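Profilin-2 (PDB 1F2K) binds monomeric actin, preventing or promoting its polymerization according to concentration, and binds PIP2, thereby inhibiting the formation of IP3 and DG. Local coordinates at residues T8-T13 against E114-Y119; K50-I55 against I70-R75; A84-V89 against I95-Y100. All blocks are in the same frame, centred on the assembly; numbering follows the deposited sequence.

Contact 1 (T8-T13 against E114-Y119)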
loop_
_atom_site.group_PDB
_atom_site.type_symbol
_atom_site.label_atom_id
_atom_site.label_comp_id
_atom_site.label_asym_id
_atom_site.label_seq_id
_atom_site.Cartn_x
_atom_site.Cartn_y
_atom_site.Cartn_z
ATOM N N THR A 8 -5.312 2.486 -13.438
ATOM C CA THR A 8 -5.992 1.352 -14.015
ATOM C C THR A 8 -5.942 0.066 -13.257
ATOM O O THR A 8 -6.943 -0.446 -12.912
ATOM C CB THR A 8 -5.484 1.080 -15.415
ATOM O OG1 THR A 8 -5.623 2.277 -16.213
ATOM C CG2 THR A 8 -6.277 -0.063 -15.991
ATOM N N ASN A 9 -4.762 -0.450 -12.979
ATOM C CA ASN A 9 -4.648 -1.752 -12.312
ATOM C C ASN A 9 -5.062 -1.773 -10.863
ATOM O O ASN A 9 -5.414 -2.830 -10.355
ATOM C CB ASN A 9 -3.221 -2.290 -12.431
ATOM C CG ASN A 9 -2.696 -2.263 -13.860
ATOM O OD1 ASN A 9 -2.576 -3.283 -14.489
ATOM N ND2 ASN A 9 -2.382 -1.090 -14.358
ATOM N N LEU A 10 -4.985 -0.626 -10.182
ATOM C CA LEU A 10 -5.420 -0.540 -8.785
ATOM C C LEU A 10 -6.776 0.142 -8.663
ATOM O O LEU A 10 -7.817 -0.523 -8.584
ATOM C CB LEU A 10 -4.397 0.202 -7.971
ATOM C CG LEU A 10 -3.126 -0.614 -7.906
ATOM C CD1 LEU A 10 -2.101 0.192 -7.135
ATOM C CD2 LEU A 10 -3.412 -1.988 -7.265
ATOM N N VAL A 11 -6.797 1.460 -8.717
ATOM C CA VAL A 11 -8.086 2.137 -8.567
ATOM C C VAL A 11 -9.137 1.777 -9.627
ATOM O O VAL A 11 -10.309 1.501 -9.282
ATOM C CB VAL A 11 -7.901 3.654 -8.514
ATOM C CG1 VAL A 11 -9.241 4.335 -8.363
ATOM C CG2 VAL A 11 -6.943 4.029 -7.345
ATOM N N GLY A 12 -8.733 1.730 -10.899
ATOM C CA GLY A 12 -9.694 1.421 -11.937
ATOM C C GLY A 12 -10.489 0.111 -11.801
ATOM O O GLY A 12 -11.565 -0.072 -12.414
ATOM N N THR A 13 -9.980 -0.795 -10.991
ATOM C CA THR A 13 -10.611 -2.073 -10.824
ATOM C C THR A 13 -11.785 -2.037 -9.927
ATOM O O THR A 13 -12.651 -2.861 -10.055
ATOM C CB THR A 13 -9.679 -3.092 -10.162
ATOM O OG1 THR A 13 -9.425 -2.680 -8.803
ATOM C CG2 THR A 13 -8.374 -3.224 -10.940
ATOM N N GLU A 114 -1.723 -7.508 -4.356
ATOM C CA GLU A 114 -0.716 -8.550 -4.419
ATOM C C GLU A 114 -0.564 -9.053 -5.850
ATOM O O GLU A 114 0.484 -9.529 -6.213
ATOM C CB GLU A 114 -1.120 -9.709 -3.534
ATOM C CG GLU A 114 -1.270 -9.327 -2.093
ATOM C CD GLU A 114 0.041 -9.479 -1.343
ATOM O OE1 GLU A 114 0.996 -10.011 -1.932
ATOM O OE2 GLU A 114 0.115 -9.099 -0.180
ATOM N N LYS A 115 -1.617 -8.980 -6.644
ATOM C CA LYS A 115 -1.581 -9.429 -8.043
ATOM C C LYS A 115 -0.726 -8.434 -8.842
ATOM O O LYS A 115 0.029 -8.834 -9.739
ATOM C CB LYS A 115 -3.013 -9.483 -8.634
ATOM C CG LYS A 115 -3.133 -10.114 -10.037
ATOM C CD LYS A 115 -4.558 -9.866 -10.642
ATOM C CE LYS A 115 -4.787 -10.659 -11.952
ATOM N NZ LYS A 115 -5.109 -12.141 -11.798
ATOM N N LEU A 116 -0.846 -7.145 -8.513
ATOM C CA LEU A 116 -0.053 -6.108 -9.197
ATOM C C LEU A 116 1.429 -6.218 -8.845
ATOM O O LEU A 116 2.311 -5.972 -9.682
ATOM C CB LEU A 116 -0.538 -4.692 -8.841
ATOM C CG LEU A 116 0.431 -3.668 -9.486
ATOM C CD1 LEU A 116 0.478 -3.938 -11.010
ATOM C CD2 LEU A 116 0.044 -2.219 -9.192
ATOM N N ALA A 117 1.684 -6.594 -7.597
ATOM C CA ALA A 117 3.039 -6.732 -7.102
ATOM C C ALA A 117 3.720 -7.898 -7.813
ATOM O O ALA A 117 4.869 -7.796 -8.216
ATOM C CB ALA A 117 3.019 -6.938 -5.591
ATOM N N ASP A 118 3.012 -8.995 -7.996
ATOM C CA ASP A 118 3.631 -10.129 -8.669
ATOM C C ASP A 118 4.012 -9.735 -10.085
ATOM O O ASP A 118 5.040 -10.164 -10.631
ATOM C CB ASP A 118 2.688 -11.350 -8.724
ATOM C CG ASP A 118 2.472 -12.029 -7.340
ATOM O OD1 ASP A 118 3.269 -11.805 -6.390
ATOM O OD2 ASP A 118 1.496 -12.808 -7.206
ATOM N N TYR A 119 3.155 -8.929 -10.701
ATOM C CA TYR A 119 3.428 -8.510 -12.056
ATOM C C TYR A 119 4.708 -7.676 -12.106
ATOM O O TYR A 119 5.646 -8.006 -12.842
ATOM C CB TYR A 119 2.270 -7.702 -12.594
ATOM C CG TYR A 119 2.576 -7.123 -13.944
ATOM C CD1 TYR A 119 2.639 -7.943 -15.100
ATOM C CD2 TYR A 119 2.844 -5.764 -14.086
ATOM C CE1 TYR A 119 2.969 -7.393 -16.374
ATOM C CE2 TYR A 119 3.186 -5.212 -15.351
ATOM C CZ TYR A 119 3.250 -6.030 -16.482
ATOM O OH TYR A 119 3.652 -5.467 -17.676
#
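Leu116 reaches across from helix 106-121 and lays one methyl, CD2, against the branched end of Leu10. The approach of Leu116 CD2 to Leu10 CG is 3.8 Å, and the same methyl also lies 3.8 Å from Leu10 CD1 and 4.0 Å from Leu10 CD2, so one methyl is set against the branch carbon and both its methyls. The two side chains stand roughly perpendicular to each other. Leu116 holds CG anti to the backbone N (chi1 175°), which carries the fork out from its helix toward helix 2-11. Beside this pair the other methyl, Leu116 CD1, meets Asn9 CB at 4.3 Å, a looser touch by the aliphatic part of a residue whose amide ND2 is hydrogen-bonded to Thr4 O. Farther along the chain, Leu10 O accepts from both Thr13 N and Thr13 OG1, the hydroxyl bond being 2.7 Å long and lying in the carbonyl plane. Both leucines continue inward, Leu10 onto Ala19 of strand 18-23 and Leu116 onto Leu96 of strand 94-100, while Lys115, a residue of the actin-binding site, precedes Leu116. Such apolar pairing of the N- and C-terminal helices over one face of the central antiparallel sheet is characteristic of the profilin fold.

Contact 2 (K50-I55 against I70-R75)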
loop_
_atom_site.group_PDB
_atom_site.type_symbol
_atom_site.label_atom_id
_atom_site.label_comp_id
_atom_site.label_asym_id
_atom_site.label_seq_id
_atom_site.Cartn_x
_atom_site.Cartn_y
_atom_site.Cartn_z
ATOM N N LYS A 50 11.336 -4.227 6.703
ATOM C CA LYS A 50 12.627 -4.686 7.206
ATOM C C LYS A 50 12.489 -5.032 8.690
ATOM O O LYS A 50 12.902 -6.115 9.110
ATOM C CB LYS A 50 13.693 -3.594 7.042
ATOM C CG LYS A 50 14.168 -3.339 5.605
ATOM C CD LYS A 50 15.536 -3.968 5.259
ATOM C CE LYS A 50 15.490 -5.509 5.122
ATOM N NZ LYS A 50 15.835 -6.248 6.405
ATOM N N ASP A 51 11.901 -4.109 9.465
ATOM C CA ASP A 51 11.681 -4.283 10.902
ATOM C C ASP A 51 10.290 -3.825 11.341
ATOM O O ASP A 51 10.033 -2.634 11.543
ATOM C CB ASP A 51 12.718 -3.500 11.687
ATOM C CG ASP A 51 12.622 -3.728 13.192
ATOM O OD1 ASP A 51 13.330 -3.006 13.927
ATOM O OD2 ASP A 51 11.866 -4.625 13.643
ATOM N N ALA A 52 9.401 -4.792 11.516
ATOM C CA ALA A 52 8.010 -4.566 11.896
ATOM C C ALA A 52 7.780 -4.128 13.334
ATOM O O ALA A 52 6.681 -3.696 13.685
ATOM C CB ALA A 52 7.247 -5.828 11.631
ATOM N N THR A 53 8.817 -4.272 14.159
ATOM C CA THR A 53 8.804 -3.917 15.577
ATOM C C THR A 53 8.095 -2.597 15.841
ATOM O O THR A 53 7.122 -2.540 16.597
ATOM C CB THR A 53 10.241 -3.815 16.107
ATOM O OG1 THR A 53 10.884 -5.108 16.029
ATOM C CG2 THR A 53 10.225 -3.293 17.535
ATOM N N ALA A 54 8.590 -1.533 15.224
ATOM C CA ALA A 54 7.986 -0.215 15.365
ATOM C C ALA A 54 6.485 -0.184 15.052
ATOM O O ALA A 54 5.697 0.327 15.859
ATOM C CB ALA A 54 8.685 0.747 14.471
ATOM N N ILE A 55 6.088 -0.717 13.891
ATOM C CA ILE A 55 4.666 -0.688 13.500
ATOM C C ILE A 55 3.764 -1.629 14.309
ATOM O O ILE A 55 2.552 -1.390 14.490
ATOM C CB ILE A 55 4.427 -0.998 11.948
ATOM C CG1 ILE A 55 4.869 -2.423 11.618
ATOM C CG2 ILE A 55 5.128 0.021 11.063
ATOM C CD1 ILE A 55 4.177 -2.965 10.414
ATOM N N ILE A 70 -2.353 -5.609 10.942
ATOM C CA ILE A 70 -2.976 -6.929 10.975
ATOM C C ILE A 70 -1.930 -7.916 10.508
ATOM O O ILE A 70 -1.758 -8.973 11.115
ATOM C CB ILE A 70 -4.077 -7.136 9.954
ATOM C CG1 ILE A 70 -5.076 -6.013 9.969
ATOM C CG2 ILE A 70 -4.803 -8.415 10.254
ATOM C CD1 ILE A 70 -6.071 -6.214 8.820
ATOM N N ARG A 71 -1.278 -7.586 9.384
ATOM C CA ARG A 71 -0.258 -8.455 8.803
ATOM C C ARG A 71 1.071 -7.732 8.658
ATOM O O ARG A 71 1.085 -6.546 8.365
ATOM C CB ARG A 71 -0.676 -8.959 7.414
ATOM C CG ARG A 71 0.371 -9.905 6.822
ATOM C CD ARG A 71 0.346 -10.082 5.320
ATOM N NE ARG A 71 -0.745 -10.912 4.825
ATOM C CZ ARG A 71 -0.628 -11.871 3.897
ATOM N NH1 ARG A 71 0.535 -12.146 3.344
ATOM N NH2 ARG A 71 -1.692 -12.563 3.508
ATOM N N ALA A 72 2.192 -8.428 8.879
ATOM C CA ALA A 72 3.483 -7.781 8.673
ATOM C C ALA A 72 4.626 -8.763 8.419
ATOM O O ALA A 72 5.167 -9.346 9.348
ATOM C CB ALA A 72 3.816 -6.874 9.842
ATOM N N ASP A 73 4.988 -8.971 7.151
ATOM C CA ASP A 73 6.107 -9.858 6.843
ATOM C C ASP A 73 7.110 -9.173 5.922
ATOM O O ASP A 73 7.103 -7.952 5.796
ATOM C CB ASP A 73 5.627 -11.168 6.244
ATOM C CG ASP A 73 4.700 -10.967 5.101
ATOM O OD1 ASP A 73 5.126 -10.460 4.016
ATOM O OD2 ASP A 73 3.529 -11.319 5.318
ATOM N N ASP A 74 7.988 -9.920 5.278
ATOM C CA ASP A 74 8.963 -9.228 4.459
ATOM C C ASP A 74 8.486 -8.869 3.086
ATOM O O ASP A 74 9.250 -8.353 2.274
ATOM C CB ASP A 74 10.317 -9.975 4.407
ATOM C CG ASP A 74 10.186 -11.422 4.011
ATOM O OD1 ASP A 74 9.357 -12.133 4.638
ATOM O OD2 ASP A 74 10.923 -11.850 3.079
ATOM N N ARG A 75 7.205 -9.109 2.837
ATOM C CA ARG A 75 6.613 -8.763 1.550
ATOM C C ARG A 75 5.359 -7.916 1.715
ATOM O O ARG A 75 5.141 -6.973 0.948
ATOM C CB ARG A 75 6.275 -10.016 0.738
ATOM C CG ARG A 75 5.348 -9.736 -0.407
ATOM C CD ARG A 75 5.253 -10.893 -1.403
ATOM N NE ARG A 75 4.036 -10.763 -2.193
ATOM C CZ ARG A 75 3.955 -11.035 -3.476
ATOM N NH1 ARG A 75 5.025 -11.452 -4.157
ATOM N NH2 ARG A 75 2.789 -10.915 -4.081
#
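Ala72 CB is the meeting point, touched by Ala52 CB and by Ile55 CD1, each at 4.0 Å. The contact is wholly apolar and small, one methyl touched by another methyl and by the end of an isoleucine where the backbones come to 6.4 Å between Ala52 CA and Ala72 CA. Ile55 CG1 sits over the backbone, flanked by N and C (chi1 64°), and from there CD1 extends to Ala72; the same side chain also packs on Val77 of strand 76-81. The contact thus seats helix 53-58 and the residues leading into it against the end of strand 65-72, near one margin of the antiparallel profilin sheet. Asp51 shapes the approach to that helix: its OD2 accepts from Thr53 N at 3.1 Å in a capping bond, met from above the carboxylate plane, and takes Thr53 OG1 at 2.6 Å through its syn lone pair. Across from it, the chain leaving Ala72 is turned by an Asx turn, in which Asp73 OD1 uses its anti lone pair for Arg75 N at 2.7 Å and also accepts from Ser76 N. Arg71 NH1 lies near Asp73 OD2 in a long salt bridge of 3.7 Å. Before Ala72, Ile70 and Arg71 both face Tyr78 in a classic beta bulge. Beyond the turn, the guanidinium of Arg75 reaches helix 106-121, where NH2 forms salt bridges with Glu114 and Asp118.

Contact 3 (A84-V89 against I95-Y100)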
loop_
_atom_site.group_PDB
_atom_site.type_symbol
_atom_site.label_atom_id
_atom_site.label_comp_id
_atom_site.label_asym_id
_atom_site.label_seq_id
_atom_site.Cartn_x
_atom_site.Cartn_y
_atom_site.Cartn_z
ATOM N N ALA A 84 -12.748 -0.083 6.947
ATOM C CA ALA A 84 -11.687 0.345 6.045
ATOM C C ALA A 84 -10.366 -0.392 6.298
ATOM O O ALA A 84 -10.291 -1.357 7.104
ATOM C CB ALA A 84 -11.481 1.859 6.161
ATOM N N GLY A 85 -9.342 0.044 5.562
ATOM C CA GLY A 85 -8.013 -0.534 5.673
ATOM C C GLY A 85 -7.116 -0.234 4.488
ATOM O O GLY A 85 -7.513 0.391 3.506
ATOM N N VAL A 86 -5.884 -0.701 4.574
ATOM C CA VAL A 86 -4.928 -0.462 3.516
ATOM C C VAL A 86 -4.108 -1.708 3.280
ATOM O O VAL A 86 -3.663 -2.362 4.243
ATOM C CB VAL A 86 -3.972 0.677 3.905
ATOM C CG1 VAL A 86 -3.265 0.335 5.183
ATOM C CG2 VAL A 86 -2.951 0.906 2.804
ATOM N N ILE A 87 -3.924 -2.058 2.005
ATOM C CA ILE A 87 -3.099 -3.226 1.650
ATOM C C ILE A 87 -1.778 -2.701 1.084
ATOM O O ILE A 87 -1.806 -1.944 0.104
ATOM C CB ILE A 87 -3.760 -4.066 0.547
ATOM C CG1 ILE A 87 -5.176 -4.468 0.953
ATOM C CG2 ILE A 87 -2.956 -5.278 0.281
ATOM C CD1 ILE A 87 -5.265 -5.437 2.104
ATOM N N THR A 88 -0.630 -3.024 1.685
ATOM C CA THR A 88 0.620 -2.542 1.066
ATOM C C THR A 88 1.444 -3.755 0.811
ATOM O O THR A 88 1.393 -4.683 1.582
ATOM C CB THR A 88 1.419 -1.539 1.911
ATOM O OG1 THR A 88 2.012 -2.204 3.023
ATOM C CG2 THR A 88 0.504 -0.420 2.372
ATOM N N VAL A 89 2.150 -3.744 -0.314
ATOM C CA VAL A 89 2.999 -4.851 -0.750
ATOM C C VAL A 89 4.292 -4.292 -1.294
ATOM O O VAL A 89 4.279 -3.223 -1.944
ATOM C CB VAL A 89 2.344 -5.658 -1.871
ATOM C CG1 VAL A 89 3.175 -6.931 -2.168
ATOM C CG2 VAL A 89 0.946 -6.005 -1.485
ATOM N N ILE A 95 6.906 0.007 -3.441
ATOM C CA ILE A 95 5.949 -0.537 -2.483
ATOM C C ILE A 95 4.618 -0.068 -2.969
ATOM O O ILE A 95 4.436 1.140 -3.247
ATOM C CB ILE A 95 6.213 0.001 -1.038
ATOM C CG1 ILE A 95 7.567 -0.523 -0.553
ATOM C CG2 ILE A 95 5.163 -0.496 -0.092
ATOM C CD1 ILE A 95 8.178 0.289 0.430
ATOM N N LEU A 96 3.684 -1.003 -3.100
ATOM C CA LEU A 96 2.354 -0.624 -3.586
ATOM C C LEU A 96 1.446 -0.341 -2.408
ATOM O O LEU A 96 1.539 -0.991 -1.353
ATOM C CB LEU A 96 1.769 -1.740 -4.439
ATOM C CG LEU A 96 2.848 -2.351 -5.340
ATOM C CD1 LEU A 96 2.271 -3.553 -6.103
ATOM C CD2 LEU A 96 3.402 -1.270 -6.275
ATOM N N ILE A 97 0.556 0.625 -2.572
ATOM C CA ILE A 97 -0.332 0.977 -1.479
ATOM C C ILE A 97 -1.737 1.132 -1.954
ATOM O O ILE A 97 -1.975 1.995 -2.768
ATOM C CB ILE A 97 0.059 2.317 -0.857
ATOM C CG1 ILE A 97 1.429 2.253 -0.229
ATOM C CG2 ILE A 97 -0.865 2.687 0.232
ATOM C CD1 ILE A 97 1.815 3.660 0.158
ATOM N N GLY A 98 -2.662 0.330 -1.423
ATOM C CA GLY A 98 -4.060 0.450 -1.804
ATOM C C GLY A 98 -5.027 0.464 -0.619
ATOM O O GLY A 98 -5.063 -0.486 0.192
ATOM N N VAL A 99 -5.837 1.513 -0.525
ATOM C CA VAL A 99 -6.802 1.655 0.557
ATOM C C VAL A 99 -8.184 1.298 0.031
ATOM O O VAL A 99 -8.495 1.506 -1.137
ATOM C CB VAL A 99 -6.830 3.118 1.182
ATOM C CG1 VAL A 99 -5.413 3.711 1.242
ATOM C CG2 VAL A 99 -7.734 4.011 0.417
ATOM N N TYR A 100 -9.015 0.755 0.899
ATOM C CA TYR A 100 -10.345 0.364 0.496
ATOM C C TYR A 100 -11.241 0.870 1.591
ATOM O O TYR A 100 -10.794 1.091 2.713
ATOM C CB TYR A 100 -10.418 -1.153 0.370
ATOM C CG TYR A 100 -10.008 -1.882 1.626
ATOM C CD1 TYR A 100 -10.904 -2.032 2.690
ATOM C CD2 TYR A 100 -8.731 -2.418 1.766
ATOM C CE1 TYR A 100 -10.536 -2.701 3.857
ATOM C CE2 TYR A 100 -8.349 -3.092 2.931
ATOM C CZ TYR A 100 -9.263 -3.229 3.975
ATOM O OH TYR A 100 -8.903 -3.884 5.133
#
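Tyr100 folds its ring back over strand 84-90, covering Gly85 and reaching the Ala84 carbonyl carbon (Tyr100 CE1 to Ala84 C 3.4 Å). Gly85 CA stands 3.9 Å from the centroid of the Tyr100 ring, a CH-pi contact over the face, 29° off the ring normal. With CG turned in above its own main chain (chi1 56°), the ring lies over a glycine that has no side chain to obstruct it. Ile87 CD1 comes to the edge of the ring, near its plane, 4.0 Å from Tyr100 CE2. The Val89 side chain packs on Val113 and Ala117 of helix 106-121, while its backbone pairs with Leu96 in both directions, Leu96 N to Val89 O spanning 2.6 Å. The Ile87-Gly98 pair is likewise closed by two hydrogen bonds, with Ile87 N to Gly98 O nearly straight (174°), whereas of the Gly85-Tyr100 bonds that from Gly85 N is weak. On the reverse face, Val86 CG2 meets Ile97 CG2 at 3.8 Å, and Thr88 lies alongside Ile97 while its OG1 is hydrogen-bonded to Val77 O. This antiparallel beta hairpin, with helix 39-50 on one face and helix 106-121 on the other, is the centre of the profilin sheet.

In the fold
Contact 3 lies in the core, its centre about 3 Å from that of the chain, and is held mainly by backbone hydrogen bonds between adjacent strands. Contacts 1 and 2 lie farther out, on opposite sides of the chain's centre with about 22 Å between their own centres, and their segments meet through carbon-to-carbon packing of side chains: contact 1 is buried between the terminal helices, contact 2 only partly buried near the sheet's margin. Contact 1 packs directly on contact 3, Ala117 meeting both Val89 and Leu96. Charge appears where Arg75 of contact 2 reaches the acidic residues of contact 1's C-terminal helix. Contacts 2 and 3 share the same sheet.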